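Local coordinates for protein SAHS4 (Ramazzottius varieornatus, PDB 5Z4G) that probably acts as a secreted, heat-soluble molecular shield that helps tardigrades survive water loss, and binds zinc ions, at residues A[35-41]-A[150-155]; A[41-46]-A[145-149]; A[104-108]-A[120-126]. All blocks are in the same frame, centred on the assembly; numbering follows the deposited sequence.

Contact 1. Residues A[35-41]-A[150-155]; sequences PENWEAF and VTGKRW
Pro35, Glu36 and Asn37 run beside residues 150-155, the start of strand 150-159, held by three hydrogen bonds. Two link the backbones: Glu36 N reaches Lys153 O at 2.7 Å, and Lys153 N reaches Glu36 O at 3.1 Å, forming a single antiparallel bridge of the hydrogen-bonded kind. Gly152 CA, 3.2 Å from Glu36 O, adds a C-H...O contact. The third comes from a side chain: Asn37 ND2 donates to Thr151 O (2.9 Å, N-H...O 167°), with the oxygen lying in the plane of the amide. With CG swung opposite the backbone N (chi1 -151°), the amide lies against the strand, and ND2 also brushes the CG1 methyl of Val150.

The tight part lies around Pro35, Phe41 and Val150. The proline ring runs alongside the extended chain of Arg154, its CG 3.9 Å from Arg154 CG; the guanidinium end goes on to Thr61 and Tyr156. Val150 CG1 fits against the first helical turn, 4.0 Å from Ala40 CB, while Val150 O meets the edge of the Phe41 ring at CD1, 3.4 Å away and near the ring plane. The looser side is that of exposed Glu36. Its side chain slants past Trp155, OE1 nearest CH2, with carboxylate and ring planes 51° apart, but Trp155 was modelled in two conformers, making this approach doubtful. Lys153 NZ stays 5.1 Å from Glu36 OE2, without a salt bridge.

Pro35 to Trp38 form a type II turn, so the bridged residues are themselves the lead-in to helix 38-44, which follows the first strand as in fatty-acid-binding proteins. The helix entry is therefore tied to the sheet by two main-chain bonds and one from a side-chain amide, with Val150 packing beside them and charge pairing contributing little.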
ATOM      1  N   PRO A  35     -11.192   6.465  -1.106  1.00 17.10           N
ATOM      2  CA  PRO A  35     -11.041   5.953   0.259  1.00 17.00           C
ATOM      3  C   PRO A  35     -11.937   6.682   1.259  1.00 18.06           C
ATOM      4  O   PRO A  35     -12.266   7.857   1.052  1.00 19.97           O
ATOM      5  CB  PRO A  35      -9.574   6.247   0.568  1.00 17.06           C
ATOM      6  CG  PRO A  35      -8.915   6.148  -0.763  1.00 17.00           C
ATOM      7  CD  PRO A  35      -9.885   6.827  -1.686  1.00 18.33           C
ATOM      8  N   GLU A  36     -12.361   5.972   2.302  1.00 19.12           N
ATOM      9  CA  GLU A  36     -13.033   6.591   3.445  1.00 21.36           C
ATOM     10  C   GLU A  36     -12.146   7.692   4.016  1.00 21.53           C
ATOM     11  O   GLU A  36     -10.935   7.495   4.184  1.00 20.74           O
ATOM     12  CB  GLU A  36     -13.343   5.553   4.520  1.00 25.10           C
ATOM     13  CG  GLU A  36     -14.823   5.241   4.695  1.00 35.25           C
ATOM     14  CD  GLU A  36     -15.139   4.591   6.036  1.00 40.80           C
ATOM     15  OE1 GLU A  36     -15.951   3.643   6.057  1.00 47.32           O
ATOM     16  OE2 GLU A  36     -14.581   5.019   7.071  1.00 45.26           O
ATOM     17  N   ASN A  37     -12.754   8.854   4.272  1.00 22.35           N
ATOM     18  CA  ASN A  37     -12.066  10.038   4.802  1.00 24.19           C
ATOM     19  C   ASN A  37     -11.003  10.641   3.849  1.00 22.87           C
ATOM     20  O   ASN A  37     -10.109  11.374   4.283  1.00 24.71           O
ATOM     21  CB  ASN A  37     -11.476   9.733   6.195  1.00 22.77           C
ATOM     22  CG  ASN A  37     -11.391  10.958   7.081  1.00 23.75           C
ATOM     23  OD1 ASN A  37     -12.240  11.848   7.019  1.00 26.69           O
ATOM     24  ND2 ASN A  37     -10.372  10.999   7.931  1.00 23.45           N
ATOM     25  N   TRP A  38     -11.123  10.345   2.553  1.00 23.68           N
ATOM     26  CA  TRP A  38     -10.174  10.818   1.539  1.00 23.43           C
ATOM     27  C   TRP A  38      -9.972  12.329   1.508  1.00 26.76           C
ATOM     28  O   TRP A  38      -8.828  12.786   1.433  1.00 26.35           O
ATOM     29  CB  TRP A  38     -10.565  10.313   0.147  1.00 23.56           C
ATOM     30  CG  TRP A  38      -9.564  10.605  -0.946  1.00 24.33           C
ATOM     31  CD1 TRP A  38      -9.786  11.337  -2.076  1.00 25.61           C
ATOM     32  CD2 TRP A  38      -8.198  10.161  -1.017  1.00 24.63           C
ATOM     33  NE1 TRP A  38      -8.650  11.372  -2.852  1.00 26.84           N
ATOM     34  CE2 TRP A  38      -7.662  10.657  -2.230  1.00 25.98           C
ATOM     35  CE3 TRP A  38      -7.374   9.387  -0.176  1.00 25.75           C
ATOM     36  CZ2 TRP A  38      -6.333  10.416  -2.623  1.00 25.65           C
ATOM     37  CZ3 TRP A  38      -6.047   9.146  -0.566  1.00 26.38           C
ATOM     38  CH2 TRP A  38      -5.546   9.657  -1.785  1.00 25.80           C
ATOM     39  N   GLU A  39     -11.073  13.091   1.569  1.00 28.14           N
ATOM     40  CA  GLU A  39     -11.008  14.555   1.523  1.00 32.08           C
ATOM     41  C   GLU A  39     -10.126  15.102   2.645  1.00 31.04           C
ATOM     42  O   GLU A  39      -9.220  15.895   2.384  1.00 34.37           O
ATOM     43  CB  GLU A  39     -12.399  15.206   1.555  1.00 37.41           C
ATOM     44  CG  GLU A  39     -12.396  16.651   1.058  1.00 44.96           C
ATOM     45  CD  GLU A  39     -13.634  17.451   1.439  1.00 48.84           C
ATOM     46  OE1 GLU A  39     -14.140  18.187   0.572  1.00 49.26           O
ATOM     47  OE2 GLU A  39     -14.098  17.366   2.596  1.00 51.12           O
ATOM     48  N   ALA A  40     -10.382  14.648   3.872  1.00 29.60           N
ATOM     49  CA  ALA A  40      -9.601  15.050   5.047  1.00 29.09           C
ATOM     50  C   ALA A  40      -8.128  14.625   4.958  1.00 30.31           C
ATOM     51  O   ALA A  40      -7.245  15.397   5.347  1.00 31.40           O
ATOM     52  CB  ALA A  40     -10.238  14.518   6.328  1.00 29.77           C
ATOM     53  N   PHE A  41      -7.879  13.414   4.442  1.00 27.94           N
ATOM     54  CA  PHE A  41      -6.515  12.893   4.270  1.00 25.22           C
ATOM     55  C   PHE A  41      -5.714  13.685   3.244  1.00 25.62           C
ATOM     56  O   PHE A  41      -4.558  14.015   3.492  1.00 26.78           O
ATOM     57  CB  PHE A  41      -6.505  11.393   3.924  1.00 23.62           C
ATOM     58  CG  PHE A  41      -5.116  10.803   3.809  1.00 22.68           C
ATOM     59  CD1 PHE A  41      -4.437  10.359   4.946  1.00 20.66           C
ATOM     60  CD2 PHE A  41      -4.476  10.705   2.568  1.00 22.80           C
ATOM     61  CE1 PHE A  41      -3.151   9.826   4.851  1.00 20.72           C
ATOM     62  CE2 PHE A  41      -3.193  10.173   2.465  1.00 22.61           C
ATOM     63  CZ  PHE A  41      -2.526   9.734   3.608  1.00 21.01           C
ATOM     64  N   VAL A 150      -4.133  12.118  10.282  1.00 15.98           N
ATOM     65  CA  VAL A 150      -5.406  11.768   9.626  1.00 16.24           C
ATOM     66  C   VAL A 150      -5.333  10.395   8.988  1.00 15.19           C
ATOM     67  O   VAL A 150      -4.331  10.049   8.359  1.00 14.66           O
ATOM     68  CB  VAL A 150      -5.887  12.861   8.640  1.00 18.05           C
ATOM     69  CG1 VAL A 150      -7.155  12.447   7.902  1.00 19.74           C
ATOM     70  CG2 VAL A 150      -6.185  14.142   9.410  1.00 19.95           C
ATOM     71  N   THR A 151      -6.405   9.632   9.180  1.00 15.25           N
ATOM     72  CA  THR A 151      -6.512   8.266   8.700  1.00 15.79           C
ATOM     73  C   THR A 151      -7.522   8.156   7.566  1.00 16.25           C
ATOM     74  O   THR A 151      -8.653   8.634   7.673  1.00 17.80           O
ATOM     75  CB  THR A 151      -6.904   7.323   9.855  1.00 16.10           C
ATOM     76  OG1 THR A 151      -5.897   7.385  10.863  1.00 16.77           O
ATOM     77  CG2 THR A 151      -7.018   5.889   9.385  1.00 18.31           C
ATOM     78  N   GLY A 152      -7.082   7.535   6.477  1.00 15.31           N
ATOM     79  CA  GLY A 152      -7.957   7.113   5.395  1.00 15.25           C
ATOM     80  C   GLY A 152      -8.026   5.598   5.330  1.00 15.30           C
ATOM     81  O   GLY A 152      -7.159   4.911   5.854  1.00 15.07           O
ATOM     82  N   LYS A 153      -9.071   5.070   4.703  1.00 15.55           N
ATOM     83  CA  LYS A 153      -9.223   3.619   4.569  1.00 15.68           C
ATOM     84  C   LYS A 153      -9.698   3.299   3.171  1.00 15.38           C
ATOM     85  O   LYS A 153     -10.658   3.884   2.681  1.00 18.80           O
ATOM     86  CB  LYS A 153     -10.206   3.054   5.607  1.00 19.24           C
ATOM     87  CG  LYS A 153      -9.864   3.354   7.061  1.00 25.30           C
ATOM     88  CD  LYS A 153     -10.997   2.995   8.004  1.00 34.29           C
ATOM     89  CE  LYS A 153     -10.663   3.400   9.435  1.00 38.56           C
ATOM     90  NZ  LYS A 153     -11.544   2.713  10.425  1.00 42.99           N
ATOM     91  N   ARG A 154      -9.007   2.372   2.527  1.00 12.26           N
ATOM     92  CA  ARG A 154      -9.394   1.910   1.201  1.00 11.39           C
ATOM     93  C   ARG A 154      -9.637   0.413   1.200  1.00 10.85           C
ATOM     94  O   ARG A 154      -8.900  -0.351   1.842  1.00 12.56           O
ATOM     95  CB  ARG A 154      -8.305   2.243   0.202  1.00 12.28           C
ATOM     96  CG  ARG A 154      -8.797   2.271  -1.218  1.00 14.06           C
ATOM     97  CD  ARG A 154      -7.654   2.598  -2.125  1.00 15.50           C
ATOM     98  NE  ARG A 154      -8.147   3.028  -3.421  1.00 16.72           N
ATOM     99  CZ  ARG A 154      -7.413   3.041  -4.524  1.00 16.45           C
ATOM    100  NH1 ARG A 154      -6.158   2.606  -4.490  1.00 17.05           N
ATOM    101  NH2 ARG A 154      -7.946   3.460  -5.661  1.00 17.61           N
ATOM    102  N   TRP A 155     -10.667  -0.007   0.468  0.64 10.90           N
ATOM    103  CA  TRP A 155     -11.014  -1.422   0.361  0.64 10.53           C
ATOM    104  C   TRP A 155     -10.709  -1.995  -1.012  0.64  9.68           C
ATOM    105  O   TRP A 155     -10.837  -1.311  -2.032  0.64 10.59           O
ATOM    106  CB  TRP A 155     -12.485  -1.656   0.719  0.64 13.05           C
ATOM    107  CG  TRP A 155     -12.758  -1.445   2.181  0.64 15.77           C
ATOM    108  CD1 TRP A 155     -12.773  -2.400   3.158  0.64 17.62           C
ATOM    109  CD2 TRP A 155     -13.031  -0.198   2.834  0.64 18.28           C
ATOM    110  NE1 TRP A 155     -13.046  -1.828   4.380  0.64 20.09           N
ATOM    111  CE2 TRP A 155     -13.210  -0.480   4.211  0.64 19.99           C
ATOM    112  CE3 TRP A 155     -13.150   1.129   2.389  0.64 19.11           C
ATOM    113  CZ2 TRP A 155     -13.503   0.518   5.151  0.64 22.59           C
ATOM    114  CZ3 TRP A 155     -13.443   2.126   3.328  0.64 21.82           C
ATOM    115  CH2 TRP A 155     -13.613   1.810   4.694  0.64 22.89           C
TER

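Contact 2. Residues A[41-46]-A[145-149]; sequences FVKAAN and FTSNG
An aromatic and polar contact between Phe41 to Asn46, at the end of helix 38-44, and Phe145 to Asn148, at the end of strand 140-147, seats the helix against the sheet. Its centre is an edge-to-face pair. The edge of Phe145 points into the face of Phe41, with centroids 4.8 Å apart and planes at 77°; Phe145 CD2 stands over the middle of the Phe41 ring, 3.6 Å from Phe41 CZ. The opposite face of Phe41 is covered by Ala45 CB, four residues on in the same segment and offset toward the rim, which leaves the ring sandwiched. At the ring edge, Phe41 CE1 lies 3.7 Å from Ser147 N, which sits near the ring plane.

Phe145 takes the first torsion that puts its ring between the backbone N and the carbonyl carbon (40°), aiming it at the helix. Pro35, Val132 and Arg154 also touch this side chain. The placement is consistent with the helix pair, here 38-44 and 49-52, that closes one end of the barrel in fatty-acid-binding proteins.

Farther along, apolar contact gives way to a polar one. Ala45 CB rests on Ser147 CB at 3.9 Å, while Ser147 OG bonds to Glu129 O and Gln128 NE2 of the neighbouring strand. The helix finishes in a Schellman motif at Asn46, which has a positive phi, and near this C-terminal end the carbonyl of Ala44 accepts Asn148 ND2. That bond measures 3.0 Å at 170°, with the oxygen in the amide plane of Asn148, whose side chain extends from the exposed turn after the strand.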
ATOM      1  N   PHE A  41      -7.879  13.414   4.442  1.00 27.94           N
ATOM      2  CA  PHE A  41      -6.515  12.893   4.270  1.00 25.22           C
ATOM      3  C   PHE A  41      -5.714  13.685   3.244  1.00 25.62           C
ATOM      4  O   PHE A  41      -4.558  14.015   3.492  1.00 26.78           O
ATOM      5  CB  PHE A  41      -6.505  11.393   3.924  1.00 23.62           C
ATOM      6  CG  PHE A  41      -5.116  10.803   3.809  1.00 22.68           C
ATOM      7  CD1 PHE A  41      -4.437  10.359   4.946  1.00 20.66           C
ATOM      8  CD2 PHE A  41      -4.476  10.705   2.568  1.00 22.80           C
ATOM      9  CE1 PHE A  41      -3.151   9.826   4.851  1.00 20.72           C
ATOM     10  CE2 PHE A  41      -3.193  10.173   2.465  1.00 22.61           C
ATOM     11  CZ  PHE A  41      -2.526   9.734   3.608  1.00 21.01           C
ATOM     12  N   VAL A  42      -6.332  13.968   2.095  1.00 26.50           N
ATOM     13  CA  VAL A  42      -5.719  14.787   1.049  1.00 28.48           C
ATOM     14  C   VAL A  42      -5.226  16.130   1.619  1.00 29.90           C
ATOM     15  O   VAL A  42      -4.088  16.535   1.364  1.00 31.62           O
ATOM     16  CB  VAL A  42      -6.686  14.958  -0.157  1.00 29.25           C
ATOM     17  CG1 VAL A  42      -6.322  16.151  -1.028  1.00 31.87           C
ATOM     18  CG2 VAL A  42      -6.705  13.690  -0.997  1.00 30.02           C
ATOM     19  N   LYS A  43      -6.075  16.779   2.421  1.00 30.67           N
ATOM     20  CA  LYS A  43      -5.774  18.091   3.006  1.00 32.91           C
ATOM     21  C   LYS A  43      -4.649  18.005   4.045  1.00 32.14           C
ATOM     22  O   LYS A  43      -3.659  18.733   3.952  1.00 34.01           O
ATOM     23  CB  LYS A  43      -7.041  18.721   3.610  1.00 35.61           C
ATOM     24  CG  LYS A  43      -6.866  20.153   4.107  1.00 38.85           C
ATOM     25  CD  LYS A  43      -8.039  20.599   4.967  1.00 44.48           C
ATOM     26  CE  LYS A  43      -7.757  21.934   5.646  1.00 47.28           C
ATOM     27  NZ  LYS A  43      -8.871  22.365   6.534  1.00 51.19           N
ATOM     28  N   ALA A  44      -4.803  17.106   5.015  1.00 31.09           N
ATOM     29  CA  ALA A  44      -3.842  16.965   6.108  1.00 30.84           C
ATOM     30  C   ALA A  44      -2.484  16.396   5.690  1.00 30.95           C
ATOM     31  O   ALA A  44      -1.444  16.848   6.183  1.00 31.59           O
ATOM     32  CB  ALA A  44      -4.441  16.141   7.227  1.00 29.52           C
ATOM     33  N   ALA A  45      -2.498  15.417   4.783  1.00 29.45           N
ATOM     34  CA  ALA A  45      -1.267  14.761   4.326  1.00 31.11           C
ATOM     35  C   ALA A  45      -0.642  15.478   3.129  1.00 31.97           C
ATOM     36  O   ALA A  45       0.401  15.050   2.613  1.00 32.81           O
ATOM     37  CB  ALA A  45      -1.516  13.287   4.018  1.00 28.96           C
ATOM     38  N   ASN A  46      -1.284  16.576   2.712  1.00 31.97           N
ATOM     39  CA  ASN A  46      -0.823  17.435   1.622  1.00 32.92           C
ATOM     40  C   ASN A  46      -0.559  16.635   0.350  1.00 31.07           C
ATOM     41  O   ASN A  46       0.528  16.698  -0.232  1.00 32.60           O
ATOM     42  CB  ASN A  46       0.395  18.272   2.052  1.00 36.78           C
ATOM     43  CG  ASN A  46       0.131  19.087   3.304  1.00 37.13           C
ATOM     44  OD1 ASN A  46       0.787  18.900   4.329  1.00 41.82           O
ATOM     45  ND2 ASN A  46      -0.845  19.988   3.232  1.00 39.19           N
ATOM     46  N   PHE A 145      -4.432   3.945   6.150  1.00 13.51           N
ATOM     47  CA  PHE A 145      -3.228   4.772   6.059  1.00 13.05           C
ATOM     48  C   PHE A 145      -3.378   6.037   6.883  1.00 13.09           C
ATOM     49  O   PHE A 145      -4.402   6.721   6.795  1.00 15.20           O
ATOM     50  CB  PHE A 145      -2.851   5.090   4.599  1.00 15.40           C
ATOM     51  CG  PHE A 145      -4.019   5.404   3.711  1.00 16.53           C
ATOM     52  CD1 PHE A 145      -4.688   4.379   3.029  1.00 18.16           C
ATOM     53  CD2 PHE A 145      -4.435   6.723   3.518  1.00 17.45           C
ATOM     54  CE1 PHE A 145      -5.757   4.666   2.195  1.00 20.49           C
ATOM     55  CE2 PHE A 145      -5.507   7.007   2.689  1.00 19.74           C
ATOM     56  CZ  PHE A 145      -6.167   5.980   2.029  1.00 19.83           C
ATOM     57  N   THR A 146      -2.354   6.330   7.682  1.00 11.26           N
ATOM     58  CA  THR A 146      -2.369   7.491   8.569  1.00 12.04           C
ATOM     59  C   THR A 146      -1.144   8.339   8.307  1.00 11.59           C
ATOM     60  O   THR A 146      -0.029   7.816   8.273  1.00 11.96           O
ATOM     61  CB  THR A 146      -2.418   7.058  10.048  1.00 12.75           C
ATOM     62  OG1 THR A 146      -3.546   6.195  10.246  1.00 14.97           O
ATOM     63  CG2 THR A 146      -2.523   8.280  10.999  1.00 13.53           C
ATOM     64  N   SER A 147      -1.356   9.642   8.137  1.00 12.59           N
ATOM     65  CA  SER A 147      -0.258  10.585   7.969  1.00 14.10           C
ATOM     66  C   SER A 147      -0.673  11.939   8.503  1.00 14.95           C
ATOM     67  O   SER A 147      -1.798  12.384   8.249  1.00 16.20           O
ATOM     68  CB  SER A 147       0.142  10.697   6.495  1.00 15.66           C
ATOM     69  OG  SER A 147       1.323  11.464   6.370  1.00 16.33           O
ATOM     70  N   ASN A 148       0.229  12.583   9.249  1.00 15.73           N
ATOM     71  CA  ASN A 148      -0.038  13.910   9.846  1.00 17.37           C
ATOM     72  C   ASN A 148      -1.335  13.905  10.654  1.00 16.47           C
ATOM     73  O   ASN A 148      -2.103  14.887  10.655  1.00 18.36           O
ATOM     74  CB  ASN A 148      -0.074  15.011   8.767  1.00 20.33           C
ATOM     75  CG  ASN A 148       1.293  15.315   8.172  1.00 22.44           C
ATOM     76  OD1 ASN A 148       2.333  14.918   8.700  1.00 22.43           O
ATOM     77  ND2 ASN A 148       1.290  16.038   7.059  1.00 24.01           N
ATOM     78  N   GLY A 149      -1.577  12.779  11.326  1.00 16.28           N
ATOM     79  CA  GLY A 149      -2.720  12.627  12.215  1.00 16.43           C
ATOM     80  C   GLY A 149      -4.058  12.245  11.609  1.00 16.43           C
ATOM     81  O   GLY A 149      -5.026  12.070  12.349  1.00 17.97           O
TER

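Contact 3. Residues A[104-108]-A[120-126]; sequences VDLKY and KINIPSK
Strands 104-108 and 120-123 run antiparallel, their axes 4.6 Å apart at the closest and their directions 150° apart, with Lys107 opposite Asn122 in a hydrogen-bonded pair and Tyr108 opposite Ile121 in a non-hydrogen-bonded one. The first pair exchanges two bonds: Lys107 N to Asn122 O and Asn122 N to Lys107 O, each 2.8 Å and close to straight. Two C-H...O contacts extend the ladder, one from Ile121 CA to Lys107 O and a shorter one, 3.1 Å, from Tyr108 CA to Lys120 O.

On the side carrying Tyr108 and Ile121, branched aliphatic chains interlock. Ile121 CG2 sets its methyl against the branch point of Leu106, 3.5 Å from CG, tighter than usual carbon contact, and about equally far from both Leu106 methyls. Tyr108 CB lies 4.1 Å from Ile121 CG1, but the phenol turns elsewhere, toward Thr89 and Phe91 of strand 86-91. At the other end Val104 and Ile123 cross obliquely, with Val104 CG1 3.7 Å from Ile123 CG2. Lys126, its last torsion bent to 72°, folds its NZ back over the same valine methyl.

On the face carrying Lys107 and Asn122 the contact is sparse: the extended Lys107 chain brings CE to 4.1 Å from Pro124 CG. Where the strands separate, one water replaces direct pairing; it donates to Asp105 O and accepts from Ser125 N, while the Asp105 carboxylate bonds to Ser100.

Such a ladder belongs to a beta hairpin, here strands 104-113 and 116-123 of the antiparallel barrel. Tyr108 spans from it to strand 86-91 near the break between the outermost strands 86-91 and 97-101, consistent with the gapped barrel of fatty-acid-binding proteins.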
ATOM      1  N   VAL A 104      11.389  12.135  -5.694  1.00 21.81           N
ATOM      2  CA  VAL A 104      11.069  12.197  -4.263  1.00 21.01           C
ATOM      3  C   VAL A 104      11.362  10.819  -3.660  1.00 19.88           C
ATOM      4  O   VAL A 104      10.726   9.835  -4.042  1.00 21.51           O
ATOM      5  CB  VAL A 104       9.583  12.577  -4.013  1.00 22.76           C
ATOM      6  CG1 VAL A 104       9.275  12.621  -2.523  1.00 23.83           C
ATOM      7  CG2 VAL A 104       9.234  13.920  -4.652  1.00 23.76           C
ATOM      8  N   ASP A 105      12.316  10.759  -2.728  1.00 19.38           N
ATOM      9  CA  ASP A 105      12.700   9.510  -2.060  1.00 19.42           C
ATOM     10  C   ASP A 105      11.770   9.167  -0.910  1.00 18.58           C
ATOM     11  O   ASP A 105      11.371  10.032  -0.124  1.00 19.11           O
ATOM     12  CB  ASP A 105      14.141   9.569  -1.538  1.00 22.72           C
ATOM     13  CG  ASP A 105      15.189   9.430  -2.639  1.00 26.83           C
ATOM     14  OD1 ASP A 105      14.839   9.308  -3.836  1.00 28.32           O
ATOM     15  OD2 ASP A 105      16.388   9.444  -2.291  1.00 31.53           O
ATOM     16  N   LEU A 106      11.456   7.884  -0.821  1.00 18.80           N
ATOM     17  CA  LEU A 106      10.581   7.334   0.187  1.00 20.51           C
ATOM     18  C   LEU A 106      11.349   6.178   0.824  1.00 20.22           C
ATOM     19  O   LEU A 106      11.823   5.288   0.118  1.00 24.51           O
ATOM     20  CB  LEU A 106       9.300   6.849  -0.500  1.00 23.30           C
ATOM     21  CG  LEU A 106       8.127   6.209   0.230  1.00 25.29           C
ATOM     22  CD1 LEU A 106       6.832   6.524  -0.505  1.00 25.92           C
ATOM     23  CD2 LEU A 106       8.320   4.706   0.392  1.00 26.73           C
ATOM     24  N   LYS A 107      11.490   6.216   2.145  1.00 18.06           N
ATOM     25  CA  LYS A 107      12.084   5.117   2.901  1.00 16.35           C
ATOM     26  C   LYS A 107      10.968   4.329   3.572  1.00 14.26           C
ATOM     27  O   LYS A 107      10.019   4.908   4.088  1.00 16.41           O
ATOM     28  CB  LYS A 107      13.058   5.645   3.952  1.00 19.62           C
ATOM     29  CG  LYS A 107      14.278   6.343   3.378  1.00 22.96           C
ATOM     30  CD  LYS A 107      15.216   6.804   4.483  1.00 27.43           C
ATOM     31  CE  LYS A 107      16.305   7.703   3.928  1.00 31.89           C
ATOM     32  NZ  LYS A 107      17.268   8.125   4.981  1.00 35.81           N
ATOM     33  N   TYR A 108      11.063   3.008   3.557  1.00 13.24           N
ATOM     34  CA  TYR A 108      10.024   2.198   4.194  1.00 11.79           C
ATOM     35  C   TYR A 108      10.556   0.938   4.866  1.00 11.49           C
ATOM     36  O   TYR A 108      11.609   0.427   4.489  1.00 12.76           O
ATOM     37  CB  TYR A 108       8.926   1.822   3.178  1.00 12.89           C
ATOM     38  CG  TYR A 108       9.362   0.760   2.199  1.00 13.46           C
ATOM     39  CD1 TYR A 108      10.038   1.102   1.025  1.00 14.09           C
ATOM     40  CD2 TYR A 108       9.131  -0.603   2.467  1.00 14.74           C
ATOM     41  CE1 TYR A 108      10.461   0.129   0.138  1.00 15.85           C
ATOM     42  CE2 TYR A 108       9.555  -1.586   1.590  1.00 16.97           C
ATOM     43  CZ  TYR A 108      10.213  -1.214   0.428  1.00 17.95           C
ATOM     44  OH  TYR A 108      10.624  -2.186  -0.443  1.00 20.50           O
ATOM     45  N   LYS A 120       5.738   1.093   7.327  1.00  9.94           N
ATOM     46  CA  LYS A 120       6.059   2.396   7.900  1.00 10.86           C
ATOM     47  C   LYS A 120       6.899   3.140   6.884  1.00 11.42           C
ATOM     48  O   LYS A 120       7.916   2.625   6.410  1.00 12.39           O
ATOM     49  CB  LYS A 120       6.784   2.234   9.243  1.00 12.91           C
ATOM     50  CG  LYS A 120       5.902   1.615  10.326  1.00 17.59           C
ATOM     51  CD  LYS A 120       6.556   1.588  11.696  1.00 22.99           C
ATOM     52  CE  LYS A 120       5.719   0.759  12.660  1.00 25.81           C
ATOM     53  NZ  LYS A 120       6.145   0.951  14.074  1.00 30.45           N
ATOM     54  N   ILE A 121       6.442   4.338   6.534  1.00 11.96           N
ATOM     55  CA  ILE A 121       7.014   5.130   5.454  1.00 13.10           C
ATOM     56  C   ILE A 121       7.511   6.477   5.989  1.00 14.37           C
ATOM     57  O   ILE A 121       6.833   7.122   6.783  1.00 16.03           O
ATOM     58  CB  ILE A 121       5.959   5.367   4.348  1.00 13.77           C
ATOM     59  CG1 ILE A 121       5.533   4.030   3.730  1.00 13.53           C
ATOM     60  CG2 ILE A 121       6.474   6.333   3.286  1.00 15.26           C
ATOM     61  CD1 ILE A 121       4.251   4.088   2.931  1.00 15.38           C
ATOM     62  N   ASN A 122       8.691   6.889   5.537  1.00 14.70           N
ATOM     63  CA  ASN A 122       9.207   8.231   5.795  1.00 17.14           C
ATOM     64  C   ASN A 122       9.620   8.890   4.485  1.00 16.98           C
ATOM     65  O   ASN A 122      10.292   8.273   3.656  1.00 17.32           O
ATOM     66  CB  ASN A 122      10.385   8.181   6.782  1.00 21.25           C
ATOM     67  CG  ASN A 122      10.759   9.554   7.341  1.00 27.05           C
ATOM     68  OD1 ASN A 122       9.925  10.461   7.452  1.00 30.72           O
ATOM     69  ND2 ASN A 122      12.023   9.704   7.711  1.00 30.34           N
ATOM     70  N   ILE A 123       9.180  10.138   4.306  1.00 17.61           N
ATOM     71  CA  ILE A 123       9.613  10.991   3.200  1.00 19.58           C
ATOM     72  C   ILE A 123      10.422  12.132   3.833  1.00 21.15           C
ATOM     73  O   ILE A 123       9.849  13.139   4.289  1.00 22.71           O
ATOM     74  CB  ILE A 123       8.438  11.522   2.335  1.00 21.49           C
ATOM     75  CG1 ILE A 123       7.571  10.366   1.802  1.00 21.67           C
ATOM     76  CG2 ILE A 123       8.975  12.380   1.190  1.00 21.90           C
ATOM     77  CD1 ILE A 123       6.242  10.788   1.198  1.00 24.85           C
ATOM     78  N   PRO A 124      11.758  11.962   3.903  1.00 24.13           N
ATOM     79  CA  PRO A 124      12.616  12.945   4.576  1.00 26.31           C
ATOM     80  C   PRO A 124      12.499  14.354   3.993  1.00 27.85           C
ATOM     81  O   PRO A 124      12.479  15.322   4.760  1.00 30.88           O
ATOM     82  CB  PRO A 124      14.023  12.376   4.377  1.00 28.31           C
ATOM     83  CG  PRO A 124      13.808  10.913   4.261  1.00 28.58           C
ATOM     84  CD  PRO A 124      12.535  10.781   3.472  1.00 24.89           C
ATOM     85  N   SER A 125      12.374  14.458   2.666  1.00 29.11           N
ATOM     86  CA  SER A 125      12.301  15.765   1.984  1.00 30.07           C
ATOM     87  C   SER A 125      11.067  16.593   2.366  1.00 30.32           C
ATOM     88  O   SER A 125      11.105  17.824   2.301  1.00 33.19           O
ATOM     89  CB  SER A 125      12.393  15.605   0.463  1.00 31.84           C
ATOM     90  OG  SER A 125      11.350  14.789  -0.039  1.00 30.58           O
ATOM     91  N   LYS A 126       9.998  15.905   2.774  1.00 27.18           N
ATOM     92  CA  LYS A 126       8.748  16.535   3.217  1.00 28.04           C
ATOM     93  C   LYS A 126       8.567  16.519   4.739  1.00 27.36           C
ATOM     94  O   LYS A 126       7.584  17.067   5.253  1.00 30.49           O
ATOM     95  CB  LYS A 126       7.549  15.849   2.551  1.00 28.64           C
ATOM     96  CG  LYS A 126       7.394  16.154   1.070  1.00 32.11           C
ATOM     97  CD  LYS A 126       6.127  15.519   0.515  1.00 33.58           C
ATOM     98  CE  LYS A 126       5.839  15.991  -0.903  1.00 36.23           C
ATOM     99  NZ  LYS A 126       6.788  15.430  -1.906  1.00 35.14           N
TER
HETATM  100  O   HOH W   1      12.544  12.393   0.509  1.00 29.36           O

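How the contacts relate
Contacts 1 and 2 share Phe41 and dock successive parts of helix 38-44 and its lead-in on the neighbouring strands 150-159 and 140-147. They touch directly, through Gly152 N to Phe145 O and through Val150 against Ala44. Both are partly buried, yet contact 1 relies on main-chain bonds, whereas contact 2 centres on an edge-to-face aromatic pair with one side-chain amide at the helix end. Contact 3 is a surface contact within the same sheet, its centre about 20 Å from that of contact 1 and 14 Å from that of contact 2. It pairs two strands by regular hydrogen bonding and aliphatic packing, with a water where they part.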